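Local coordinates for PUM-HD domain-containing protein (Caenorhabditis elegans, PDB 7CGF) that recognises a short RNA element through its Pumilio homology domain and so probably binds the 3' untranslated regions of messenger RNAs, at residues Q88-Y93 with K125-I130; I185-S189 with R220-I224; A225-N231 with H263-V269. The protein carries 2 engineered substitutions. The contacts are given in a common frame with arbitrary orientation. Residues are numbered along the deposited sequence.

Interaction 1: residues Q88-Y93 with K125-I130; sequences QKFFEY and KALEKI. With nucleotides of chain B.
Residues 88-93 leave the end of helix 83-89 through a type I turn from Lys89 to Glu92, closed weakly by Glu92 N to Lys89 O at 3.4 Å and preceded by Phe91 N to Gln88 O at 3.0 Å, and become extended at Glu92 and Tyr93. Residues 125-129 are the last turn of helix 119-129, which Ile130 quits. The register pairs the CA atoms of Gln88 with Lys125 (6.4 Å), Phe91 with Ala126 (5.6 Å) and Glu92 with Lys129 (6.4 Å). Phe91 (m) presents a ring face to Ala126, whose CB stands 3.6 Å from the ring centroid as a CH-pi contact, while Phe91 CD1 meets Ile130 CG2 at 3.7 Å. Lys125, curled t,p,p,p, sends NZ to Gln88 OE1 (3.1 Å) and, in a salt bridge, to Glu92 OE2 (2.8 Å); a long one joins Glu92 OE1 to Lys129 NZ (3.8 Å). Lys129 also rests CD 3.7 Å from the Tyr93 ring centroid, and a water links Glu92 OE1, Tyr93 N and Lys129 NZ. With OE1 engaged, Gln88 directs NE2 to O4 of U7 of chain B at 2.9 Å, the glutamine-to-uracil reading known from Pumilio repeats. This is the junction of consecutive repeats in a PUF solenoid: Phe91 also packs on Leu102 and Val103 of helix 99-106, and Ala126 and Ile130 on Ile138 of helix 132-142.

Interaction 2: residues I185-S189 with R220-I224; sequences IYEMS and RFDEI
The rotamer of Tyr186 sets up this contact. With chi1 at 174° (t) and chi2 at 82°, its ring reaches from helix 184-189 towards the start of helix 221-225, where the guanidinium of Arg220 lies flat on it: the two centres are 3.5 Å apart, the planes differ by 8°, and Arg220 CZ sits 13° off the ring normal, so the stack is also a cation-pi interaction. The closest pair is Tyr186 CG to Arg220 NH1, 3.4 Å. Arg220, at the N-cap position of its helix, runs m,t,p along its first three chi angles. That course brings the guanidinium back alongside Glu223 (m,t), which it grips in a bidentate salt bridge, with Arg220 NE to Glu223 OE1 at 3.0 Å and Arg220 NH2 to Glu223 OE2 at 2.9 Å. The carboxylate thus orients the group that stacks. Both segments are helical but for Arg220, and they belong to the short first helices of successive Pumilio repeats, which follow one another along the superhelix beside the row of RNA-reading helices; here the nearest atom is about 7 Å from the nucleic acid. Next to the stack the contact turns apolar. Ile224 (m,t) places CG1 3.7 Å from Tyr186 CD1 and CG2 3.9 Å from Ser189 CB, and the nearest CA atoms across the segments are those of Ser189 and Ile224, 6.9 Å apart. Ser189 (m) turns OG back to Ile185 O, 2.8 Å away. Ser189 and Ile224 both continue onto helix 230-240, touching Val233 and Val234 respectively.

Interaction 3: residues A225-N231 with H263-V269; sequences ANNQYGN and HKYSSNV. With nucleotides of chain B.
Tyr265 (chi1 m) spreads its ring over the backbone of Gln228: CA of Gln228 stands 3.5 Å from the ring centroid and 3° off its normal, a CH-pi contact over the face, with Gln228 CB 3.4 Å from Tyr265 CZ. The two segments lie at corresponding places in successive repeats, offset by two residues, each leading through a turn into an RNA-reading helix, 230-240 or 266-276. They come closest at Asn226 and Ser266, whose CA atoms are 4.3 Å apart. There Asn226 (t), the first residue beyond helix 221-225, offers OD1 to the backbone of the next repeat, accepting from Ser266 N at 2.9 Å and weakly from Tyr265 N at 3.1 Å. Ala225 O meets Ser266 CA at 3.4 Å, a CA-H...O contact, and Ala225 CB faces Val269 CG2 at 4.2 Å. Within its own segment Asn227 caps the coming helix, with OD1 2.9 Å from both Tyr229 N and Gly230 N. Asn231 (p) is fixed by ND2 to Asn227 O (3.0 Å) and then reads U3 of chain B on its Watson-Crick edge: U3 N3 donates to Asn231 OD1 at 2.9 Å, and Asn231 ND2 donates to U3 O2 at 3.0 Å. In the next repeat, Ser267 OG takes a hydrogen bond from N2 of G2 of chain B at 2.9 Å, and Lys264 NZ gives one to O2' of the same nucleotide, also 2.9 Å. The modular code of PUF proteins is visible here: amide and hydroxyl groups hydrogen-bond to the base edges, whereas backbone-directed bonds and CH-pi packing join one repeat to the next.

How the interactions relate
Followed from the N terminus, the three contacts lie in series, none nested in or crossing another. Interaction 1 closes a loop of 31 residues between the repeats 69-104 and 105-140; interaction 2 closes one of 30 between 177-215 and 216-251; interaction 3 one of 31 between 216-251 and 252-287. The near-constant span is consistent with the repeat length of the solenoid. Interaction 1 is remote, its centre 35 and 37 Å from those of interactions 2 and 3 and across the chain's centre. Interactions 2 and 3 are contiguous, centres 11 Å apart: they touch within repeat 216-251 (Ile224 CG2 to Gly230 O, 3.5 Å), which meets its predecessor in interaction 2 and its successor in interaction 3.

Interaction 1: residues Q88-Y93 with K125-I130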
loop_
_atom_site.group_PDB
_atom_site.type_symbol
_atom_site.label_atom_id
_atom_site.label_comp_id
_atom_site.label_asym_id
_atom_site.label_seq_id
_atom_site.Cartn_x
_atom_site.Cartn_y
_atom_site.Cartn_z
ATOM N N GLN A 88 -13.465 -18.132 -2.028
ATOM C CA GLN A 88 -13.480 -16.825 -2.675
ATOM C C GLN A 88 -14.462 -16.767 -3.836
ATOM O O GLN A 88 -14.994 -15.691 -4.132
ATOM C CB GLN A 88 -12.091 -16.471 -3.170
ATOM C CG GLN A 88 -11.179 -16.069 -2.069
ATOM C CD GLN A 88 -9.861 -15.571 -2.608
ATOM O OE1 GLN A 88 -9.810 -14.593 -3.359
ATOM N NE2 GLN A 88 -8.778 -16.262 -2.251
ATOM N N LYS A 89 -14.688 -17.888 -4.527
ATOM C CA LYS A 89 -15.621 -17.874 -5.647
ATOM C C LYS A 89 -17.005 -17.404 -5.225
ATOM O O LYS A 89 -17.727 -16.804 -6.031
ATOM C CB LYS A 89 -15.738 -19.268 -6.275
ATOM C CG LYS A 89 -14.558 -19.685 -7.147
ATOM C CD LYS A 89 -14.369 -18.699 -8.282
ATOM C CE LYS A 89 -13.442 -19.237 -9.364
ATOM N NZ LYS A 89 -13.194 -18.184 -10.415
ATOM N N PHE A 90 -17.407 -17.683 -3.991
ATOM C CA PHE A 90 -18.744 -17.309 -3.550
ATOM C C PHE A 90 -18.820 -15.899 -2.971
ATOM O O PHE A 90 -19.886 -15.501 -2.482
ATOM C CB PHE A 90 -19.269 -18.342 -2.560
ATOM C CG PHE A 90 -19.661 -19.624 -3.227
ATOM C CD1 PHE A 90 -20.837 -19.693 -3.957
ATOM C CD2 PHE A 90 -18.833 -20.720 -3.186
ATOM C CE1 PHE A 90 -21.199 -20.874 -4.602
ATOM C CE2 PHE A 90 -19.178 -21.896 -3.830
ATOM C CZ PHE A 90 -20.371 -21.977 -4.534
ATOM N N PHE A 91 -17.730 -15.128 -3.028
ATOM C CA PHE A 91 -17.791 -13.699 -2.763
ATOM C C PHE A 91 -17.712 -12.877 -4.041
ATOM O O PHE A 91 -17.676 -11.644 -3.975
ATOM C CB PHE A 91 -16.662 -13.273 -1.804
ATOM C CG PHE A 91 -16.959 -13.542 -0.359
ATOM C CD1 PHE A 91 -18.106 -13.040 0.231
ATOM C CD2 PHE A 91 -16.074 -14.274 0.424
ATOM C CE1 PHE A 91 -18.379 -13.270 1.565
ATOM C CE2 PHE A 91 -16.332 -14.502 1.768
ATOM C CZ PHE A 91 -17.503 -14.004 2.337
ATOM N N GLU A 92 -17.691 -13.523 -5.199
ATOM C CA GLU A 92 -17.586 -12.804 -6.457
ATOM C C GLU A 92 -18.916 -12.143 -6.814
ATOM O O GLU A 92 -19.986 -12.532 -6.332
ATOM C CB GLU A 92 -17.174 -13.735 -7.600
ATOM C CG GLU A 92 -15.814 -14.422 -7.451
ATOM C CD GLU A 92 -14.623 -13.469 -7.552
ATOM O OE1 GLU A 92 -14.761 -12.354 -8.116
ATOM O OE2 GLU A 92 -13.534 -13.854 -7.065
ATOM N N TYR A 93 -18.845 -11.126 -7.673
ATOM C CA TYR A 93 -20.068 -10.650 -8.308
ATOM C C TYR A 93 -20.708 -11.807 -9.063
ATOM O O TYR A 93 -20.023 -12.604 -9.712
ATOM C CB TYR A 93 -19.779 -9.498 -9.283
ATOM C CG TYR A 93 -19.100 -8.273 -8.704
ATOM C CD1 TYR A 93 -19.492 -7.733 -7.484
ATOM C CD2 TYR A 93 -18.062 -7.648 -9.396
ATOM C CE1 TYR A 93 -18.863 -6.602 -6.962
ATOM C CE2 TYR A 93 -17.431 -6.514 -8.887
ATOM C CZ TYR A 93 -17.832 -6.001 -7.674
ATOM O OH TYR A 93 -17.197 -4.883 -7.183
ATOM N N LYS A 125 -10.963 -10.496 -0.440
ATOM C CA LYS A 125 -11.928 -10.676 -1.520
ATOM C C LYS A 125 -13.317 -10.222 -1.084
ATOM O O LYS A 125 -14.004 -9.510 -1.822
ATOM C CB LYS A 125 -11.945 -12.145 -1.966
ATOM C CG LYS A 125 -12.998 -12.507 -3.034
ATOM C CD LYS A 125 -12.868 -11.652 -4.281
ATOM C CE LYS A 125 -11.492 -11.760 -4.912
ATOM N NZ LYS A 125 -11.314 -13.085 -5.546
ATOM N N ALA A 126 -13.739 -10.620 0.120
ATOM C CA ALA A 126 -15.049 -10.208 0.627
ATOM C C ALA A 126 -15.157 -8.685 0.696
ATOM O O ALA A 126 -16.116 -8.090 0.186
ATOM C CB ALA A 126 -15.296 -10.850 1.994
ATOM N N LEU A 127 -14.155 -8.019 1.284
ATOM C CA LEU A 127 -14.240 -6.563 1.376
ATOM C C LEU A 127 -14.227 -5.906 0.001
ATOM O O LEU A 127 -14.816 -4.830 -0.186
ATOM C CB LEU A 127 -13.091 -6.020 2.230
ATOM C CG LEU A 127 -13.152 -6.383 3.703
ATOM C CD1 LEU A 127 -11.855 -5.957 4.394
ATOM C CD2 LEU A 127 -14.373 -5.740 4.390
ATOM N N GLU A 128 -13.534 -6.511 -0.960
ATOM C CA GLU A 128 -13.475 -5.970 -2.310
ATOM C C GLU A 128 -14.829 -5.989 -3.000
ATOM O O GLU A 128 -15.106 -5.124 -3.840
ATOM C CB GLU A 128 -12.468 -6.778 -3.127
ATOM C CG GLU A 128 -12.440 -6.501 -4.614
ATOM C CD GLU A 128 -11.861 -5.149 -4.958
ATOM O OE1 GLU A 128 -11.161 -4.555 -4.097
ATOM O OE2 GLU A 128 -12.101 -4.694 -6.101
ATOM N N LYS A 129 -15.685 -6.948 -2.664
ATOM C CA LYS A 129 -16.875 -7.224 -3.470
ATOM C C LYS A 129 -18.201 -6.898 -2.794
ATOM O O LYS A 129 -19.133 -6.439 -3.472
ATOM C CB LYS A 129 -16.894 -8.696 -3.885
ATOM C CG LYS A 129 -15.681 -9.138 -4.725
ATOM C CD LYS A 129 -15.691 -8.519 -6.104
ATOM C CE LYS A 129 -14.556 -9.077 -6.963
ATOM N NZ LYS A 129 -14.564 -8.535 -8.349
ATOM N N ILE A 130 -18.330 -7.125 -1.490
ATOM C CA ILE A 130 -19.654 -7.175 -0.876
ATOM C C ILE A 130 -20.189 -5.795 -0.522
ATOM O O ILE A 130 -19.453 -4.797 -0.491
ATOM C CB ILE A 130 -19.659 -8.086 0.365
ATOM C CG1 ILE A 130 -18.866 -7.452 1.521
ATOM C CG2 ILE A 130 -19.165 -9.482 -0.001
ATOM C CD1 ILE A 130 -18.578 -8.409 2.688
ATOM P P U B 7 3.455 -14.235 -1.456
ATOM O OP1 U B 7 4.688 -15.073 -1.569
ATOM O OP2 U B 7 3.155 -13.182 -2.458
ATOM O "O5'" U B 7 2.183 -15.172 -1.454
ATOM C "C5'" U B 7 1.797 -15.840 -2.632
ATOM C "C4'" U B 7 0.923 -16.997 -2.283
ATOM O "O4'" U B 7 -0.385 -16.529 -1.908
ATOM C "C3'" U B 7 0.662 -17.984 -3.405
ATOM O "O3'" U B 7 1.728 -18.919 -3.482
ATOM C "C2'" U B 7 -0.677 -18.632 -3.014
ATOM O "O2'" U B 7 -0.439 -19.831 -2.282
ATOM C "C1'" U B 7 -1.314 -17.576 -2.084
ATOM N N1 U B 7 -2.613 -16.996 -2.518
ATOM C C2 U B 7 -3.750 -17.635 -2.084
ATOM O O2 U B 7 -3.687 -18.669 -1.448
ATOM N N3 U B 7 -4.947 -17.063 -2.456
ATOM C C4 U B 7 -5.089 -15.914 -3.203
ATOM O O4 U B 7 -6.217 -15.485 -3.466
ATOM C C5 U B 7 -3.863 -15.292 -3.591
ATOM C C6 U B 7 -2.690 -15.835 -3.245
HETATM O O HOH W 1 -16.295 -10.712 -9.108
HETATM O O HOH W 2 -14.081 -5.864 -8.041
#

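Interaction 2: residues I185-S189 with R220-I224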
loop_
_atom_site.group_PDB
_atom_site.type_symbol
_atom_site.label_atom_id
_atom_site.label_comp_id
_atom_site.label_asym_id
_atom_site.label_seq_id
_atom_site.Cartn_x
_atom_site.Cartn_y
_atom_site.Cartn_z
ATOM N N ILE A 185 1.585 6.618 15.666
ATOM C CA ILE A 185 1.818 6.946 14.261
ATOM C C ILE A 185 3.290 6.786 13.909
ATOM O O ILE A 185 3.630 6.287 12.828
ATOM C CB ILE A 185 1.295 8.354 13.938
ATOM C CG1 ILE A 185 -0.153 8.279 13.519
ATOM C CG2 ILE A 185 2.147 9.032 12.858
ATOM C CD1 ILE A 185 -0.353 7.637 12.166
ATOM N N TYR A 186 4.185 7.138 14.830
ATOM C CA TYR A 186 5.601 6.892 14.584
ATOM C C TYR A 186 5.863 5.395 14.434
ATOM O O TYR A 186 6.499 4.958 13.463
ATOM C CB TYR A 186 6.456 7.474 15.717
ATOM C CG TYR A 186 7.907 7.082 15.536
ATOM C CD1 TYR A 186 8.722 7.785 14.670
ATOM C CD2 TYR A 186 8.430 5.964 16.180
ATOM C CE1 TYR A 186 10.042 7.407 14.476
ATOM C CE2 TYR A 186 9.732 5.571 15.980
ATOM C CZ TYR A 186 10.528 6.299 15.129
ATOM O OH TYR A 186 11.830 5.915 14.940
ATOM N N GLU A 187 5.367 4.604 15.397
ATOM C CA GLU A 187 5.559 3.156 15.405
ATOM C C GLU A 187 5.065 2.543 14.105
ATOM O O GLU A 187 5.731 1.674 13.522
ATOM C CB GLU A 187 4.823 2.545 16.612
ATOM C CG GLU A 187 4.557 1.024 16.543
ATOM C CD GLU A 187 3.459 0.474 17.514
ATOM O OE1 GLU A 187 3.345 -0.772 17.626
ATOM O OE2 GLU A 187 2.708 1.243 18.158
ATOM N N MET A 188 3.914 3.001 13.622
ATOM C CA MET A 188 3.368 2.441 12.385
ATOM C C MET A 188 4.157 2.914 11.174
ATOM O O MET A 188 4.400 2.139 10.233
ATOM C CB MET A 188 1.890 2.815 12.230
ATOM C CG MET A 188 0.957 2.221 13.283
ATOM S SD MET A 188 0.909 0.426 13.127
ATOM C CE MET A 188 -0.056 0.017 14.608
ATOM N N SER A 189 4.546 4.192 11.162
ATOM C CA SER A 189 5.237 4.738 10.000
ATOM C C SER A 189 6.606 4.106 9.777
ATOM O O SER A 189 7.099 4.127 8.643
ATOM C CB SER A 189 5.407 6.248 10.134
ATOM O OG SER A 189 4.142 6.891 10.162
ATOM N N ARG A 220 7.303 14.213 14.714
ATOM C CA ARG A 220 8.559 13.472 14.592
ATOM C C ARG A 220 8.997 13.404 13.138
ATOM O O ARG A 220 9.480 12.384 12.643
ATOM C CB ARG A 220 8.429 12.091 15.220
ATOM C CG ARG A 220 8.201 12.224 16.712
ATOM C CD ARG A 220 8.070 10.897 17.401
ATOM N NE ARG A 220 9.323 10.172 17.389
ATOM C CZ ARG A 220 9.489 8.997 17.987
ATOM N NH1 ARG A 220 8.479 8.444 18.642
ATOM N NH2 ARG A 220 10.650 8.380 17.930
ATOM N N PHE A 221 8.849 14.538 12.457
ATOM C CA PHE A 221 9.055 14.601 11.016
ATOM C C PHE A 221 10.450 14.144 10.609
ATOM O O PHE A 221 10.597 13.315 9.701
ATOM C CB PHE A 221 8.824 16.029 10.522
ATOM C CG PHE A 221 8.956 16.161 9.038
ATOM C CD1 PHE A 221 7.910 15.782 8.213
ATOM C CD2 PHE A 221 10.139 16.615 8.465
ATOM C CE1 PHE A 221 8.021 15.874 6.853
ATOM C CE2 PHE A 221 10.246 16.710 7.090
ATOM C CZ PHE A 221 9.178 16.331 6.294
ATOM N N ASP A 222 11.492 14.708 11.230
ATOM C CA ASP A 222 12.845 14.410 10.770
ATOM C C ASP A 222 13.151 12.920 10.864
ATOM O O ASP A 222 13.760 12.348 9.948
ATOM C CB ASP A 222 13.875 15.200 11.571
ATOM C CG ASP A 222 13.815 16.685 11.307
ATOM O OD1 ASP A 222 13.030 17.128 10.436
ATOM O OD2 ASP A 222 14.577 17.407 11.980
ATOM N N GLU A 223 12.738 12.276 11.964
ATOM C CA GLU A 223 13.008 10.850 12.132
ATOM C C GLU A 223 12.237 10.028 11.113
ATOM O O GLU A 223 12.771 9.070 10.532
ATOM C CB GLU A 223 12.620 10.397 13.532
ATOM C CG GLU A 223 13.367 10.995 14.680
ATOM C CD GLU A 223 12.665 10.643 15.968
ATOM O OE1 GLU A 223 11.824 11.457 16.445
ATOM O OE2 GLU A 223 12.901 9.509 16.439
ATOM N N ILE A 224 10.968 10.374 10.902
ATOM C CA ILE A 224 10.152 9.608 9.965
ATOM C C ILE A 224 10.639 9.817 8.533
ATOM O O ILE A 224 10.696 8.870 7.733
ATOM C CB ILE A 224 8.676 9.986 10.142
ATOM C CG1 ILE A 224 8.205 9.622 11.557
ATOM C CG2 ILE A 224 7.778 9.234 9.117
ATOM C CD1 ILE A 224 6.752 10.022 11.842
#

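Interaction 3: residues A225-N231 with H263-V269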
loop_
_atom_site.group_PDB
_atom_site.type_symbol
_atom_site.label_atom_id
_atom_site.label_comp_id
_atom_site.label_asym_id
_atom_site.label_seq_id
_atom_site.Cartn_x
_atom_site.Cartn_y
_atom_site.Cartn_z
ATOM N N ALA A 225 11.030 11.052 8.200
ATOM C CA ALA A 225 11.443 11.378 6.839
ATOM C C ALA A 225 12.693 10.627 6.404
ATOM O O ALA A 225 12.840 10.338 5.212
ATOM C CB ALA A 225 11.685 12.882 6.708
ATOM N N ASN A 226 13.603 10.299 7.328
ATOM C CA ASN A 226 14.772 9.522 6.926
ATOM C C ASN A 226 14.666 8.047 7.298
ATOM O O ASN A 226 15.682 7.341 7.306
ATOM C CB ASN A 226 16.061 10.115 7.497
ATOM C CG ASN A 226 17.280 9.556 6.805
ATOM O OD1 ASN A 226 17.283 9.405 5.581
ATOM N ND2 ASN A 226 18.292 9.161 7.581
ATOM N N ASN A 227 13.465 7.557 7.604
ATOM C CA ASN A 227 13.296 6.139 7.862
ATOM C C ASN A 227 13.041 5.373 6.562
ATOM O O ASN A 227 12.465 5.897 5.600
ATOM C CB ASN A 227 12.160 5.934 8.874
ATOM C CG ASN A 227 11.905 4.480 9.161
ATOM O OD1 ASN A 227 11.009 3.880 8.578
ATOM N ND2 ASN A 227 12.710 3.893 10.055
ATOM N N GLN A 228 13.513 4.112 6.523
ATOM C CA GLN A 228 13.420 3.331 5.296
ATOM C C GLN A 228 11.975 3.140 4.852
ATOM O O GLN A 228 11.710 2.999 3.654
ATOM C CB GLN A 228 14.095 1.961 5.480
ATOM C CG GLN A 228 13.445 1.128 6.547
ATOM C CD GLN A 228 14.048 -0.262 6.701
ATOM O OE1 GLN A 228 14.424 -0.908 5.724
ATOM N NE2 GLN A 228 14.118 -0.727 7.941
ATOM N N TYR A 229 11.031 3.164 5.792
ATOM C CA TYR A 229 9.603 3.121 5.471
ATOM C C TYR A 229 8.933 4.472 5.642
ATOM O O TYR A 229 8.077 4.846 4.830
ATOM C CB TYR A 229 8.887 2.097 6.351
ATOM C CG TYR A 229 9.516 0.730 6.239
ATOM C CD1 TYR A 229 9.548 0.076 5.023
ATOM C CD2 TYR A 229 10.094 0.124 7.340
ATOM C CE1 TYR A 229 10.134 -1.179 4.910
ATOM C CE2 TYR A 229 10.687 -1.124 7.231
ATOM C CZ TYR A 229 10.706 -1.752 6.014
ATOM O OH TYR A 229 11.291 -2.996 5.886
ATOM N N GLY A 230 9.342 5.216 6.668
ATOM C CA GLY A 230 8.694 6.483 6.968
ATOM C C GLY A 230 8.839 7.497 5.855
ATOM O O GLY A 230 7.985 8.370 5.695
ATOM N N ASN A 231 9.903 7.390 5.052
ATOM C CA ASN A 231 10.067 8.385 3.999
ATOM C C ASN A 231 8.930 8.300 2.987
ATOM O O ASN A 231 8.511 9.329 2.444
ATOM C CB ASN A 231 11.442 8.261 3.323
ATOM C CG ASN A 231 11.495 7.168 2.275
ATOM O OD1 ASN A 231 11.208 7.405 1.098
ATOM N ND2 ASN A 231 11.863 5.974 2.695
ATOM N N HIS A 263 21.181 12.327 3.124
ATOM C CA HIS A 263 20.836 11.080 3.789
ATOM C C HIS A 263 19.978 10.234 2.858
ATOM O O HIS A 263 19.256 10.759 1.998
ATOM C CB HIS A 263 20.139 11.336 5.132
ATOM C CG HIS A 263 21.071 11.831 6.197
ATOM N ND1 HIS A 263 21.496 13.140 6.267
ATOM C CD2 HIS A 263 21.693 11.179 7.209
ATOM C CE1 HIS A 263 22.320 13.280 7.291
ATOM N NE2 HIS A 263 22.461 12.103 7.875
ATOM N N LYS A 264 20.099 8.904 3.016
ATOM C CA LYS A 264 19.629 7.971 1.997
ATOM C C LYS A 264 18.140 8.120 1.730
ATOM O O LYS A 264 17.713 8.269 0.582
ATOM C CB LYS A 264 19.931 6.536 2.426
ATOM C CG LYS A 264 19.505 5.503 1.435
ATOM C CD LYS A 264 19.806 4.112 2.023
ATOM C CE LYS A 264 19.274 2.954 1.164
ATOM N NZ LYS A 264 19.954 2.769 -0.149
ATOM N N TYR A 265 17.335 8.045 2.784
ATOM C CA TYR A 265 15.895 8.020 2.618
ATOM C C TYR A 265 15.294 9.411 2.520
ATOM O O TYR A 265 14.416 9.637 1.679
ATOM C CB TYR A 265 15.290 7.236 3.772
ATOM C CG TYR A 265 15.774 5.813 3.735
ATOM C CD1 TYR A 265 15.437 4.985 2.671
ATOM C CD2 TYR A 265 16.594 5.317 4.736
ATOM C CE1 TYR A 265 15.874 3.677 2.619
ATOM C CE2 TYR A 265 17.050 4.009 4.688
ATOM C CZ TYR A 265 16.678 3.208 3.619
ATOM O OH TYR A 265 17.117 1.898 3.554
ATOM N N SER A 266 15.775 10.363 3.321
ATOM C CA SER A 266 15.212 11.710 3.257
ATOM C C SER A 266 15.504 12.413 1.937
ATOM O O SER A 266 14.766 13.336 1.579
ATOM C CB SER A 266 15.713 12.560 4.435
ATOM O OG SER A 266 17.128 12.720 4.449
ATOM N N SER A 267 16.553 12.014 1.203
ATOM C CA SER A 267 16.786 12.599 -0.116
ATOM C C SER A 267 15.567 12.439 -1.018
ATOM O O SER A 267 15.261 13.338 -1.809
ATOM C CB SER A 267 18.035 11.984 -0.769
ATOM O OG SER A 267 17.873 10.590 -1.016
ATOM N N ASN A 268 14.827 11.332 -0.881
ATOM C CA ASN A 268 13.640 11.136 -1.705
ATOM C C ASN A 268 12.537 12.109 -1.336
ATOM O O ASN A 268 11.697 12.440 -2.183
ATOM C CB ASN A 268 13.114 9.702 -1.556
ATOM C CG ASN A 268 14.156 8.658 -1.934
ATOM O OD1 ASN A 268 14.722 7.963 -1.070
ATOM N ND2 ASN A 268 14.435 8.561 -3.222
ATOM N N VAL A 269 12.493 12.533 -0.077
ATOM C CA VAL A 269 11.479 13.495 0.352
ATOM C C VAL A 269 11.669 14.829 -0.366
ATOM O O VAL A 269 10.696 15.446 -0.817
ATOM C CB VAL A 269 11.518 13.638 1.884
ATOM C CG1 VAL A 269 10.647 14.814 2.371
ATOM C CG2 VAL A 269 11.094 12.330 2.537
ATOM P P U B 3 19.383 1.332 -3.609
ATOM O OP1 U B 3 19.542 0.324 -2.530
ATOM O OP2 U B 3 19.371 0.925 -5.025
ATOM O "O5'" U B 3 18.038 2.170 -3.439
ATOM C "C5'" U B 3 16.770 1.577 -3.652
ATOM C "C4'" U B 3 15.980 1.638 -2.376
ATOM O "O4'" U B 3 15.730 3.019 -2.024
ATOM C "C3'" U B 3 14.601 1.008 -2.400
ATOM O "O3'" U B 3 14.686 -0.394 -2.228
ATOM C "C2'" U B 3 13.898 1.703 -1.237
ATOM O "O2'" U B 3 14.238 1.067 -0.016
ATOM C "C1'" U B 3 14.553 3.090 -1.241
ATOM N N1 U B 3 13.664 4.169 -1.733
ATOM C C2 U B 3 12.977 4.805 -0.709
ATOM O O2 U B 3 13.123 4.462 0.452
ATOM N N3 U B 3 12.148 5.823 -1.103
ATOM C C4 U B 3 11.924 6.243 -2.392
ATOM O O4 U B 3 11.148 7.168 -2.615
ATOM C C5 U B 3 12.672 5.535 -3.399
ATOM C C6 U B 3 13.492 4.535 -3.041
ATOM P P G B 2 23.052 2.771 -7.651
ATOM O OP1 G B 2 23.035 1.329 -7.312
ATOM O OP2 G B 2 22.403 3.203 -8.900
ATOM O "O5'" G B 2 22.328 3.502 -6.428
ATOM C "C5'" G B 2 22.919 3.511 -5.140
ATOM C "C4'" G B 2 22.005 4.164 -4.135
ATOM O "O4'" G B 2 21.826 5.560 -4.481
ATOM C "C3'" G B 2 20.591 3.612 -4.089
ATOM O "O3'" G B 2 20.521 2.423 -3.325
ATOM C "C2'" G B 2 19.795 4.788 -3.515
ATOM O "O2'" G B 2 19.967 4.891 -2.110
ATOM C "C1'" G B 2 20.512 5.976 -4.159
ATOM N N9 G B 2 19.825 6.435 -5.381
ATOM C C8 G B 2 19.833 5.902 -6.651
ATOM N N7 G B 2 19.087 6.561 -7.499
ATOM C C5 G B 2 18.542 7.596 -6.743
ATOM C C6 G B 2 17.656 8.644 -7.102
ATOM O O6 G B 2 17.146 8.894 -8.198
ATOM N N1 G B 2 17.377 9.472 -6.010
ATOM C C2 G B 2 17.894 9.311 -4.755
ATOM N N2 G B 2 17.489 10.207 -3.840
ATOM N N3 G B 2 18.711 8.323 -4.399
ATOM C C4 G B 2 18.992 7.525 -5.446
ATOM P P A B 4 13.655 -1.385 -2.956
ATOM O OP1 A B 4 14.326 -2.706 -2.960
ATOM O OP2 A B 4 13.150 -0.808 -4.220
ATOM O "O5'" A B 4 12.447 -1.485 -1.936
ATOM C "C5'" A B 4 12.582 -2.288 -0.782
ATOM C "C4'" A B 4 11.437 -2.111 0.175
ATOM O "O4'" A B 4 11.002 -0.733 0.210
ATOM C "C3'" A B 4 10.153 -2.863 -0.118
ATOM O "O3'" A B 4 10.232 -4.248 0.160
ATOM C "C2'" A B 4 9.166 -2.132 0.776
ATOM O "O2'" A B 4 9.326 -2.552 2.122
ATOM C "C1'" A B 4 9.670 -0.691 0.670
ATOM N N9 A B 4 8.816 0.138 -0.199
ATOM C C8 A B 4 8.723 0.400 -1.544
ATOM N N7 A B 4 7.733 1.238 -1.827
ATOM C C5 A B 4 7.143 1.514 -0.585
ATOM C C6 A B 4 6.071 2.303 -0.118
ATOM N N6 A B 4 5.263 3.061 -0.861
ATOM N N1 A B 4 5.829 2.302 1.207
ATOM C C2 A B 4 6.567 1.590 2.027
ATOM N N3 A B 4 7.596 0.810 1.715
ATOM C C4 A B 4 7.814 0.829 0.397
#